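Local structure of nitrite oxidoreductase subunit B (Kuenenia stuttgartiensis, 7B04) at residues Q73-K78 against P292-F297; P253-C258 against Q349-E354; T148-N153 against S165-Y170. The protein probably carries electrons through its chain of iron-sulfur clusters between the catalytic subunit and the heme of the nitrite oxidoreductase complex of an anammox bacterium. All coordinates share one frame; numbering follows the deposited sequence.

Contact 1. Residues Q73-K78 against P292-F297; sequences QSWDVK and PLYPQF
Asp76 and Tyr294 mark the closest approach of the two backbones, their CA atoms 8.8 Å apart, so the first turn of the helix beginning at Trp75 and the bend leading into the 3-10 turn 295-297 meet through side chains alone. The contact joins the start of helix 75-81 to the loop between strands 291-292 and 303-306, with the Phe297 side chain about 8 Å from that of Cys178, a ligand of [4Fe-4S] cluster #3. Trp75 supplies the main apolar surface. Its six-membered ring presents CH2 to Tyr294, with CE2 of Tyr294 3.8 Å from CH2 of Trp75; the planes are perpendicular, the ring centroids lie 5.8 Å apart, and the approach is oblique. Leu293 adds its CD2 branch at the indole edge, 4.1 Å from CH2 of Trp75 and near the ring plane. Beside it, CZ3 of Trp75 comes to the edge of the Phe297 ring, and one face of that ring is covered by CB of Tyr294. On the helix side, CB of Asp76 sits over the centre of the indole, 4.0 Å above its plane. The first torsion of Asp76 (chi1 40°) sets CG between its own N and carbonyl carbon, and OD1 takes the N-H of Val77 at 2.7 Å. The other oxygen, OD2, receives a weak hydrogen bond from OH of Tyr294 at 3.3 Å, the carboxylate standing 78° from the phenol plane. OD2 also forms a salt bridge with Lys66, while NE1 of Trp75 bonds to Glu64, which ties both residues to strand 62-66. Most of the close contacts are apolar, and all five touching residues are buried. The Asp76 carboxylate is gripped through both oxygens; its charge is probably balanced mainly by Lys66, the weak bond from Tyr294 adding little.

Contact 2. Residues P253-C258 against Q349-E354; sequences PMETRC and QTIVYE. With SF4 (iron/sulfur cluster), chain Y.
A single isolated bridge pairs Met254 with Thr350, CA atoms 4.5 Å apart, although both residues lie in loop rather than in a regular strand; its bonds are made by their neighbours. Two nearly straight hydrogen bonds define it: N of Ile351 to O of Pro253 at 3.0 Å (167° at the hydrogen) and N of Glu255 to O of Gln349 at 2.9 Å. The CD1 end of Ile351 reaches O of Met254, 3.4 Å away, and CG1 of Ile351 meets CG of Glu255 at 3.6 Å. Pro253 crosses Tyr353 at about a right angle; the proline CG comes near the plane of the phenol at its edge, 3.2 Å from OH of Tyr353. Extended beyond CG, the Met254 side chain brings CE against the side chain of Gln349. The carboxylate of Glu255 has its main partner in Arg346, through a salt bridge to OE1. Just past the bridge, Cys258 binds iron of a [4Fe-4S] cluster, SG to FE3 2.3 Å; chi1 of 65° places SG between the residue's N and carbonyl carbon. Thr256 also belongs to this cluster's binding site. The bridge thus joins the approach to helix 257-260 with the loop preceding strand 354-358: Glu255 and Ile351 touch strand 267-272, Met254 packs on helix 239-242, and Tyr353 and Glu354 form a classic beta bulge opposite Phe383.

Contact 3. Residues T148-N153 against S165-Y170; sequences TAKSSN and SRWFFY
Lys150 and Trp167 form one antiparallel hydrogen-bonded pair, CA atoms 5.5 Å apart, between segments whose touching parts run 165° from each other. The pair is closed both ways: N of Lys150 to O of Trp167 at 2.9 Å and N of Trp167 to O of Lys150 at 3.1 Å, each with 153° at the hydrogen. The same O of Lys150 also takes a CA-H contact from Arg166, 3.2 Å from its CA. Above the bridge, CB of Lys150 rests on one face of the Trp167 indole, 3.5 Å from the plane and toward the rim, while CD approaches NE1 of Trp167 at 3.4 Å. A bend at chi2 (-104°) puts CD there, and NZ beyond it makes a weak hydrogen bond to O of Ser151. With only this single bridge, the two segments pair as the ends of a connection through strand 159-160, and the second runs on into strand 169-173, which pairs with strand 62-66. Next to the bridge, CB of Ala149 lies 4.0 Å from CD2 of Phe168 and also meets CG of Arg166. Ser151 builds an ST turn, its OG accepting the N-H of Asn153. That hydroxyl lies obliquely to the Arg166 guanidinium without bonding to it; both instead meet OE1 of Glu157, by a hydrogen bond from Ser151 and a salt bridge from NH2 of Arg166. Glu157, from the intervening connection, therefore links the two segments a second time. Subunit A packs along this region, its Pro1009 against Arg166 and its Gln342 against Phe168.

Overall arrangement
From the N terminus, helix 75-81 opens contact 1, whose loop closes only at 292-297, after 213 intervening residues. Contact 3 is nested inside it: 148-153 and 165-170 enclose a short connection and close before contact 2 begins. Contact 2 opens at 253-258, still within the loop of contact 1, but closes at 349-354 beyond it, so contacts 1 and 2 cross. Their centres are about 27 Å apart, on opposite sides of the chain's centre, and contact 3 lies about 19 Å from contact 1 between centres. Contacts 1 and 3 both flank strand 62-66, whereas contact 2 joins the cluster-binding region to the C-terminal antiparallel sheet. No two contacts touch.

Contact 1. Residues Q73-K78 against P292-F297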
loop_
_atom_site.group_PDB
_atom_site.type_symbol
_atom_site.label_atom_id
_atom_site.label_comp_id
_atom_site.label_asym_id
_atom_site.label_seq_id
_atom_site.Cartn_x
_atom_site.Cartn_y
_atom_site.Cartn_z
ATOM N N GLN A 73 -8.115 -14.345 12.004
ATOM C CA GLN A 73 -7.039 -15.286 11.703
ATOM C C GLN A 73 -7.561 -16.713 11.557
ATOM O O GLN A 73 -8.205 -17.255 12.465
ATOM C CB GLN A 73 -5.983 -15.208 12.801
ATOM C CG GLN A 73 -5.636 -13.772 13.171
ATOM C CD GLN A 73 -4.851 -13.657 14.456
ATOM O OE1 GLN A 73 -4.499 -14.660 15.077
ATOM N NE2 GLN A 73 -4.573 -12.427 14.867
ATOM N N SER A 74 -7.263 -17.314 10.407
ATOM C CA SER A 74 -7.607 -18.703 10.103
ATOM C C SER A 74 -9.112 -18.952 10.213
ATOM O O SER A 74 -9.558 -19.983 10.720
ATOM C CB SER A 74 -6.828 -19.659 11.002
ATOM O OG SER A 74 -5.444 -19.615 10.713
ATOM N N TRP A 75 -9.905 -18.005 9.705
ATOM C CA TRP A 75 -11.359 -18.107 9.817
ATOM C C TRP A 75 -11.932 -19.261 8.995
ATOM O O TRP A 75 -12.874 -19.930 9.436
ATOM C CB TRP A 75 -12.004 -16.789 9.383
ATOM C CG TRP A 75 -11.862 -16.555 7.916
ATOM C CD1 TRP A 75 -10.810 -15.965 7.276
ATOM C CD2 TRP A 75 -12.796 -16.927 6.896
ATOM N NE1 TRP A 75 -11.037 -15.936 5.922
ATOM C CE2 TRP A 75 -12.249 -16.523 5.663
ATOM C CE3 TRP A 75 -14.041 -17.562 6.906
ATOM C CZ2 TRP A 75 -12.906 -16.730 4.453
ATOM C CZ3 TRP A 75 -14.692 -17.765 5.704
ATOM C CH2 TRP A 75 -14.124 -17.349 4.494
ATOM N N ASP A 76 -11.388 -19.519 7.802
ATOM C CA ASP A 76 -11.927 -20.598 6.976
ATOM C C ASP A 76 -11.680 -21.956 7.621
ATOM O O ASP A 76 -12.602 -22.770 7.751
ATOM C CB ASP A 76 -11.356 -20.548 5.558
ATOM C CG ASP A 76 -9.888 -20.192 5.523
ATOM O OD1 ASP A 76 -9.194 -20.402 6.540
ATOM O OD2 ASP A 76 -9.425 -19.710 4.466
ATOM N N VAL A 77 -10.438 -22.218 8.036
ATOM C CA VAL A 77 -10.094 -23.533 8.572
ATOM C C VAL A 77 -10.861 -23.800 9.863
ATOM O O VAL A 77 -11.282 -24.934 10.126
ATOM C CB VAL A 77 -8.570 -23.655 8.757
ATOM C CG1 VAL A 77 -7.879 -23.320 7.454
ATOM C CG2 VAL A 77 -8.070 -22.745 9.867
ATOM N N LYS A 78 -11.052 -22.765 10.688
ATOM C CA LYS A 78 -11.773 -22.944 11.944
ATOM C C LYS A 78 -13.211 -23.381 11.695
ATOM O O LYS A 78 -13.719 -24.285 12.369
ATOM C CB LYS A 78 -11.738 -21.652 12.761
ATOM C CG LYS A 78 -10.392 -21.354 13.407
ATOM C CD LYS A 78 -10.436 -20.069 14.219
ATOM C CE LYS A 78 -10.811 -20.339 15.666
ATOM N NZ LYS A 78 -9.657 -20.865 16.446
ATOM N N PRO A 292 -19.246 -18.986 -6.199
ATOM C CA PRO A 292 -19.385 -18.480 -4.830
ATOM C C PRO A 292 -18.273 -18.979 -3.918
ATOM O O PRO A 292 -17.632 -20.002 -4.165
ATOM C CB PRO A 292 -20.744 -19.034 -4.387
ATOM C CG PRO A 292 -20.908 -20.279 -5.185
ATOM C CD PRO A 292 -20.265 -20.004 -6.517
ATOM N N LEU A 293 -18.059 -18.225 -2.842
ATOM C CA LEU A 293 -17.039 -18.548 -1.853
ATOM C C LEU A 293 -17.598 -19.533 -0.833
ATOM O O LEU A 293 -18.569 -19.225 -0.133
ATOM C CB LEU A 293 -16.551 -17.280 -1.155
ATOM C CG LEU A 293 -15.521 -17.482 -0.045
ATOM C CD1 LEU A 293 -14.242 -18.062 -0.621
ATOM C CD2 LEU A 293 -15.245 -16.174 0.679
ATOM N N TYR A 294 -16.964 -20.704 -0.738
ATOM C CA TYR A 294 -17.335 -21.784 0.169
ATOM C C TYR A 294 -18.841 -22.034 0.158
ATOM O O TYR A 294 -19.521 -21.762 1.156
ATOM C CB TYR A 294 -16.865 -21.478 1.594
ATOM C CG TYR A 294 -15.358 -21.493 1.785
ATOM C CD1 TYR A 294 -14.635 -22.675 1.691
ATOM C CD2 TYR A 294 -14.662 -20.324 2.072
ATOM C CE1 TYR A 294 -13.264 -22.695 1.869
ATOM C CE2 TYR A 294 -13.288 -20.334 2.251
ATOM C CZ TYR A 294 -12.594 -21.521 2.149
ATOM O OH TYR A 294 -11.230 -21.540 2.326
ATOM N N PRO A 295 -19.398 -22.570 -0.934
ATOM C CA PRO A 295 -20.812 -22.958 -0.910
ATOM C C PRO A 295 -21.087 -24.103 0.036
ATOM O O PRO A 295 -22.259 -24.380 0.320
ATOM C CB PRO A 295 -21.100 -23.350 -2.364
ATOM C CG PRO A 295 -19.774 -23.786 -2.895
ATOM C CD PRO A 295 -18.742 -22.930 -2.205
ATOM N N GLN A 296 -20.046 -24.777 0.532
ATOM C CA GLN A 296 -20.208 -25.830 1.534
ATOM C C GLN A 296 -21.002 -25.354 2.736
ATOM O O GLN A 296 -21.800 -26.118 3.296
ATOM C CB GLN A 296 -18.838 -26.300 2.010
ATOM C CG GLN A 296 -17.926 -26.881 0.954
ATOM C CD GLN A 296 -16.924 -25.869 0.434
ATOM O OE1 GLN A 296 -16.444 -25.029 1.182
ATOM N NE2 GLN A 296 -16.610 -25.943 -0.861
ATOM N N PHE A 297 -20.807 -24.094 3.129
ATOM C CA PHE A 297 -21.468 -23.557 4.312
ATOM C C PHE A 297 -22.989 -23.555 4.183
ATOM O O PHE A 297 -23.695 -23.726 5.186
ATOM C CB PHE A 297 -20.931 -22.159 4.597
ATOM C CG PHE A 297 -19.459 -22.139 4.937
ATOM C CD1 PHE A 297 -18.834 -23.269 5.440
ATOM C CD2 PHE A 297 -18.702 -20.996 4.745
ATOM C CE1 PHE A 297 -17.489 -23.258 5.751
ATOM C CE2 PHE A 297 -17.355 -20.975 5.057
ATOM C CZ PHE A 297 -16.747 -22.113 5.561
#

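Contact 2. Residues P253-C258 against Q349-E354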
loop_
_atom_site.group_PDB
_atom_site.type_symbol
_atom_site.label_atom_id
_atom_site.label_comp_id
_atom_site.label_asym_id
_atom_site.label_seq_id
_atom_site.Cartn_x
_atom_site.Cartn_y
_atom_site.Cartn_z
ATOM N N PRO A 253 -28.929 4.161 -9.455
ATOM C CA PRO A 253 -28.230 3.257 -8.532
ATOM C C PRO A 253 -26.736 3.236 -8.818
ATOM O O PRO A 253 -26.304 3.060 -9.959
ATOM C CB PRO A 253 -28.882 1.897 -8.809
ATOM C CG PRO A 253 -30.236 2.241 -9.329
ATOM C CD PRO A 253 -30.052 3.494 -10.135
ATOM N N MET A 254 -25.948 3.415 -7.765
ATOM C CA MET A 254 -24.500 3.505 -7.853
ATOM C C MET A 254 -23.879 2.272 -7.216
ATOM O O MET A 254 -24.396 1.757 -6.219
ATOM C CB MET A 254 -24.003 4.766 -7.135
ATOM C CG MET A 254 -22.505 5.010 -7.175
ATOM S SD MET A 254 -22.120 6.615 -6.443
ATOM C CE MET A 254 -20.380 6.777 -6.831
ATOM N N GLU A 255 -22.777 1.790 -7.792
ATOM C CA GLU A 255 -22.128 0.625 -7.215
ATOM C C GLU A 255 -21.642 0.974 -5.819
ATOM O O GLU A 255 -21.353 2.135 -5.509
ATOM C CB GLU A 255 -20.960 0.157 -8.087
ATOM C CG GLU A 255 -21.342 -0.216 -9.514
ATOM C CD GLU A 255 -20.266 -1.023 -10.221
ATOM O OE1 GLU A 255 -19.264 -1.383 -9.569
ATOM O OE2 GLU A 255 -20.420 -1.296 -11.430
ATOM N N THR A 256 -21.552 -0.042 -4.967
ATOM C CA THR A 256 -21.170 0.227 -3.592
ATOM C C THR A 256 -19.755 0.773 -3.533
ATOM O O THR A 256 -18.952 0.643 -4.462
ATOM C CB THR A 256 -21.330 -1.005 -2.698
ATOM O OG1 THR A 256 -21.097 -0.636 -1.333
ATOM C CG2 THR A 256 -20.352 -2.047 -3.051
ATOM N N ARG A 257 -19.469 1.403 -2.400
ATOM C CA ARG A 257 -18.245 2.176 -2.247
ATOM C C ARG A 257 -16.992 1.315 -2.385
ATOM O O ARG A 257 -15.978 1.767 -2.928
ATOM C CB ARG A 257 -18.276 2.880 -0.896
ATOM C CG ARG A 257 -17.160 3.812 -0.767
ATOM C CD ARG A 257 -17.479 5.078 -0.069
ATOM N NE ARG A 257 -16.205 5.675 0.294
ATOM C CZ ARG A 257 -15.362 6.196 -0.594
ATOM N NH1 ARG A 257 -14.200 6.684 -0.192
ATOM N NH2 ARG A 257 -15.684 6.264 -1.889
ATOM N N CYS A 258 -17.029 0.074 -1.891
ATOM C CA CYS A 258 -15.864 -0.795 -2.030
ATOM C C CYS A 258 -15.689 -1.280 -3.466
ATOM O O CYS A 258 -14.555 -1.499 -3.911
ATOM C CB CYS A 258 -15.967 -1.982 -1.067
ATOM S SG CYS A 258 -17.333 -3.106 -1.407
ATOM N N GLN A 349 -18.946 4.301 -12.326
ATOM C CA GLN A 349 -19.444 4.031 -10.984
ATOM C C GLN A 349 -20.938 3.740 -10.956
ATOM O O GLN A 349 -21.444 3.277 -9.930
ATOM C CB GLN A 349 -19.121 5.195 -10.040
ATOM C CG GLN A 349 -19.225 6.571 -10.660
ATOM C CD GLN A 349 -18.426 7.606 -9.895
ATOM O OE1 GLN A 349 -17.820 7.304 -8.866
ATOM N NE2 GLN A 349 -18.424 8.839 -10.390
ATOM N N THR A 350 -21.650 4.003 -12.048
ATOM C CA THR A 350 -23.078 3.732 -12.104
ATOM C C THR A 350 -23.307 2.259 -12.417
ATOM O O THR A 350 -22.610 1.672 -13.250
ATOM C CB THR A 350 -23.744 4.604 -13.171
ATOM O OG1 THR A 350 -23.469 5.986 -12.906
ATOM C CG2 THR A 350 -25.250 4.385 -13.186
ATOM N N ILE A 351 -24.289 1.661 -11.743
ATOM C CA ILE A 351 -24.582 0.250 -11.963
ATOM C C ILE A 351 -25.160 0.065 -13.358
ATOM O O ILE A 351 -26.042 0.818 -13.791
ATOM C CB ILE A 351 -25.543 -0.279 -10.888
ATOM C CG1 ILE A 351 -24.897 -0.202 -9.505
ATOM C CG2 ILE A 351 -25.949 -1.714 -11.191
ATOM C CD1 ILE A 351 -25.848 -0.504 -8.369
ATOM N N VAL A 352 -24.665 -0.946 -14.067
ATOM C CA VAL A 352 -25.104 -1.273 -15.417
ATOM C C VAL A 352 -25.961 -2.527 -15.345
ATOM O O VAL A 352 -25.516 -3.558 -14.824
ATOM C CB VAL A 352 -23.914 -1.473 -16.370
ATOM C CG1 VAL A 352 -24.392 -2.086 -17.665
ATOM C CG2 VAL A 352 -23.202 -0.156 -16.622
ATOM N N TYR A 353 -27.182 -2.443 -15.867
ATOM C CA TYR A 353 -28.121 -3.556 -15.814
ATOM C C TYR A 353 -28.125 -4.412 -17.071
ATOM O O TYR A 353 -28.492 -5.589 -16.998
ATOM C CB TYR A 353 -29.540 -3.038 -15.558
ATOM C CG TYR A 353 -29.706 -2.418 -14.193
ATOM C CD1 TYR A 353 -30.225 -3.152 -13.138
ATOM C CD2 TYR A 353 -29.329 -1.104 -13.956
ATOM C CE1 TYR A 353 -30.373 -2.591 -11.887
ATOM C CE2 TYR A 353 -29.472 -0.535 -12.709
ATOM C CZ TYR A 353 -29.995 -1.285 -11.677
ATOM O OH TYR A 353 -30.144 -0.730 -10.428
ATOM N N GLU A 354 -27.734 -3.857 -18.216
ATOM C CA GLU A 354 -27.671 -4.618 -19.453
ATOM C C GLU A 354 -26.452 -4.186 -20.258
ATOM O O GLU A 354 -26.033 -3.026 -20.201
ATOM C CB GLU A 354 -28.953 -4.405 -20.270
ATOM C CG GLU A 354 -29.281 -5.493 -21.260
ATOM C CD GLU A 354 -30.777 -5.641 -21.480
ATOM O OE1 GLU A 354 -31.553 -4.998 -20.743
ATOM O OE2 GLU A 354 -31.179 -6.397 -22.389
HETATM FE FE1 SF4 Y . -18.172 -1.302 3.087
HETATM FE FE2 SF4 Y . -19.877 -3.390 2.618
HETATM FE FE3 SF4 Y . -18.079 -2.634 0.697
HETATM FE FE4 SF4 Y . -20.213 -1.024 1.286
HETATM S S1 SF4 Y . -20.284 -3.120 0.391
HETATM S S2 SF4 Y . -18.046 -0.373 1.008
HETATM S S3 SF4 Y . -20.408 -1.370 3.531
HETATM S S4 SF4 Y . -17.602 -3.485 2.760
#

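Contact 3. Residues T148-N153 against S165-Y170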
loop_
_atom_site.group_PDB
_atom_site.type_symbol
_atom_site.label_atom_id
_atom_site.label_comp_id
_atom_site.label_asym_id
_atom_site.label_seq_id
_atom_site.Cartn_x
_atom_site.Cartn_y
_atom_site.Cartn_z
ATOM N N THR A 148 2.200 -14.802 1.835
ATOM C CA THR A 148 2.800 -16.036 2.321
ATOM C C THR A 148 2.363 -17.175 1.410
ATOM O O THR A 148 1.168 -17.470 1.308
ATOM C CB THR A 148 2.391 -16.311 3.768
ATOM O OG1 THR A 148 2.697 -15.170 4.580
ATOM C CG2 THR A 148 3.133 -17.524 4.310
ATOM N N ALA A 149 3.328 -17.810 0.754
ATOM C CA ALA A 149 3.045 -18.827 -0.247
ATOM C C ALA A 149 3.155 -20.225 0.347
ATOM O O ALA A 149 3.858 -20.451 1.333
ATOM C CB ALA A 149 4.000 -18.697 -1.436
ATOM N N LYS A 150 2.434 -21.163 -0.263
ATOM C CA LYS A 150 2.614 -22.581 0.009
ATOM C C LYS A 150 3.730 -23.106 -0.885
ATOM O O LYS A 150 3.760 -22.810 -2.083
ATOM C CB LYS A 150 1.315 -23.350 -0.239
ATOM C CG LYS A 150 1.353 -24.803 0.199
ATOM C CD LYS A 150 1.509 -25.733 -0.993
ATOM C CE LYS A 150 1.355 -27.187 -0.582
ATOM N NZ LYS A 150 2.469 -27.635 0.299
ATOM N N SER A 151 4.648 -23.878 -0.305
ATOM C CA SER A 151 5.792 -24.392 -1.041
ATOM C C SER A 151 5.875 -25.908 -0.922
ATOM O O SER A 151 5.522 -26.489 0.107
ATOM C CB SER A 151 7.101 -23.765 -0.539
ATOM O OG SER A 151 8.225 -24.326 -1.194
ATOM N N SER A 152 6.339 -26.544 -2.002
ATOM C CA SER A 152 6.631 -27.974 -1.971
ATOM C C SER A 152 7.849 -28.295 -1.113
ATOM O O SER A 152 7.993 -29.439 -0.669
ATOM C CB SER A 152 6.834 -28.501 -3.392
ATOM O OG SER A 152 8.022 -27.982 -3.966
ATOM N N ASN A 153 8.728 -27.314 -0.893
ATOM C CA ASN A 153 9.921 -27.448 -0.048
ATOM C C ASN A 153 10.944 -28.434 -0.610
ATOM O O ASN A 153 11.752 -28.995 0.136
ATOM C CB ASN A 153 9.545 -27.838 1.386
ATOM C CG ASN A 153 8.918 -26.696 2.158
ATOM O OD1 ASN A 153 9.421 -25.573 2.146
ATOM N ND2 ASN A 153 7.813 -26.979 2.838
ATOM N N SER A 165 3.850 -24.578 -8.260
ATOM C CA SER A 165 4.320 -25.321 -7.093
ATOM C C SER A 165 4.368 -24.420 -5.863
ATOM O O SER A 165 3.842 -24.768 -4.800
ATOM C CB SER A 165 5.696 -25.929 -7.378
ATOM O OG SER A 165 6.652 -24.908 -7.606
ATOM N N ARG A 166 4.995 -23.256 -5.995
ATOM C CA ARG A 166 4.986 -22.227 -4.963
ATOM C C ARG A 166 3.924 -21.204 -5.346
ATOM O O ARG A 166 4.042 -20.550 -6.388
ATOM C CB ARG A 166 6.364 -21.575 -4.834
ATOM C CG ARG A 166 6.568 -20.732 -3.583
ATOM C CD ARG A 166 8.022 -20.297 -3.470
ATOM N NE ARG A 166 8.920 -21.432 -3.276
ATOM C CZ ARG A 166 10.246 -21.344 -3.258
ATOM N NH1 ARG A 166 10.837 -20.176 -3.467
ATOM N NH2 ARG A 166 10.982 -22.430 -3.069
ATOM N N TRP A 167 2.894 -21.061 -4.513
ATOM C CA TRP A 167 1.718 -20.322 -4.945
ATOM C C TRP A 167 1.044 -19.619 -3.779
ATOM O O TRP A 167 1.179 -20.012 -2.617
ATOM C CB TRP A 167 0.707 -21.256 -5.618
ATOM C CG TRP A 167 0.132 -22.266 -4.666
ATOM C CD1 TRP A 167 0.650 -23.491 -4.362
ATOM C CD2 TRP A 167 -1.061 -22.130 -3.882
ATOM N NE1 TRP A 167 -0.148 -24.129 -3.444
ATOM C CE2 TRP A 167 -1.205 -23.314 -3.133
ATOM C CE3 TRP A 167 -2.023 -21.124 -3.745
ATOM C CZ2 TRP A 167 -2.272 -23.520 -2.259
ATOM C CZ3 TRP A 167 -3.080 -21.330 -2.878
ATOM C CH2 TRP A 167 -3.196 -22.518 -2.147
ATOM N N PHE A 168 0.303 -18.568 -4.123
ATOM C CA PHE A 168 -0.599 -17.850 -3.233
ATOM C C PHE A 168 -1.443 -16.912 -4.081
ATOM O O PHE A 168 -0.991 -16.431 -5.125
ATOM C CB PHE A 168 0.156 -17.070 -2.144
ATOM C CG PHE A 168 0.782 -15.788 -2.624
ATOM C CD1 PHE A 168 0.206 -14.565 -2.325
ATOM C CD2 PHE A 168 1.958 -15.803 -3.351
ATOM C CE1 PHE A 168 0.783 -13.385 -2.746
ATOM C CE2 PHE A 168 2.538 -14.623 -3.784
ATOM C CZ PHE A 168 1.948 -13.413 -3.482
ATOM N N PHE A 169 -2.674 -16.671 -3.637
ATOM C CA PHE A 169 -3.586 -15.786 -4.348
ATOM C C PHE A 169 -4.374 -14.978 -3.328
ATOM O O PHE A 169 -4.287 -15.206 -2.118
ATOM C CB PHE A 169 -4.524 -16.560 -5.290
ATOM C CG PHE A 169 -5.541 -17.417 -4.585
ATOM C CD1 PHE A 169 -5.236 -18.716 -4.216
ATOM C CD2 PHE A 169 -6.811 -16.929 -4.309
ATOM C CE1 PHE A 169 -6.169 -19.510 -3.574
ATOM C CE2 PHE A 169 -7.748 -17.717 -3.666
ATOM C CZ PHE A 169 -7.426 -19.009 -3.299
ATOM N N TYR A 170 -5.153 -14.026 -3.831
ATOM C CA TYR A 170 -5.821 -13.034 -3.000
ATOM C C TYR A 170 -7.323 -13.277 -3.007
ATOM O O TYR A 170 -7.917 -13.488 -4.069
ATOM C CB TYR A 170 -5.505 -11.619 -3.486
ATOM C CG TYR A 170 -4.033 -11.282 -3.450
ATOM C CD1 TYR A 170 -3.282 -11.495 -2.301
ATOM C CD2 TYR A 170 -3.393 -10.752 -4.563
ATOM C CE1 TYR A 170 -1.936 -11.191 -2.261
ATOM C CE2 TYR A 170 -2.045 -10.443 -4.532
ATOM C CZ TYR A 170 -1.323 -10.665 -3.377
ATOM O OH TYR A 170 0.015 -10.360 -3.334
#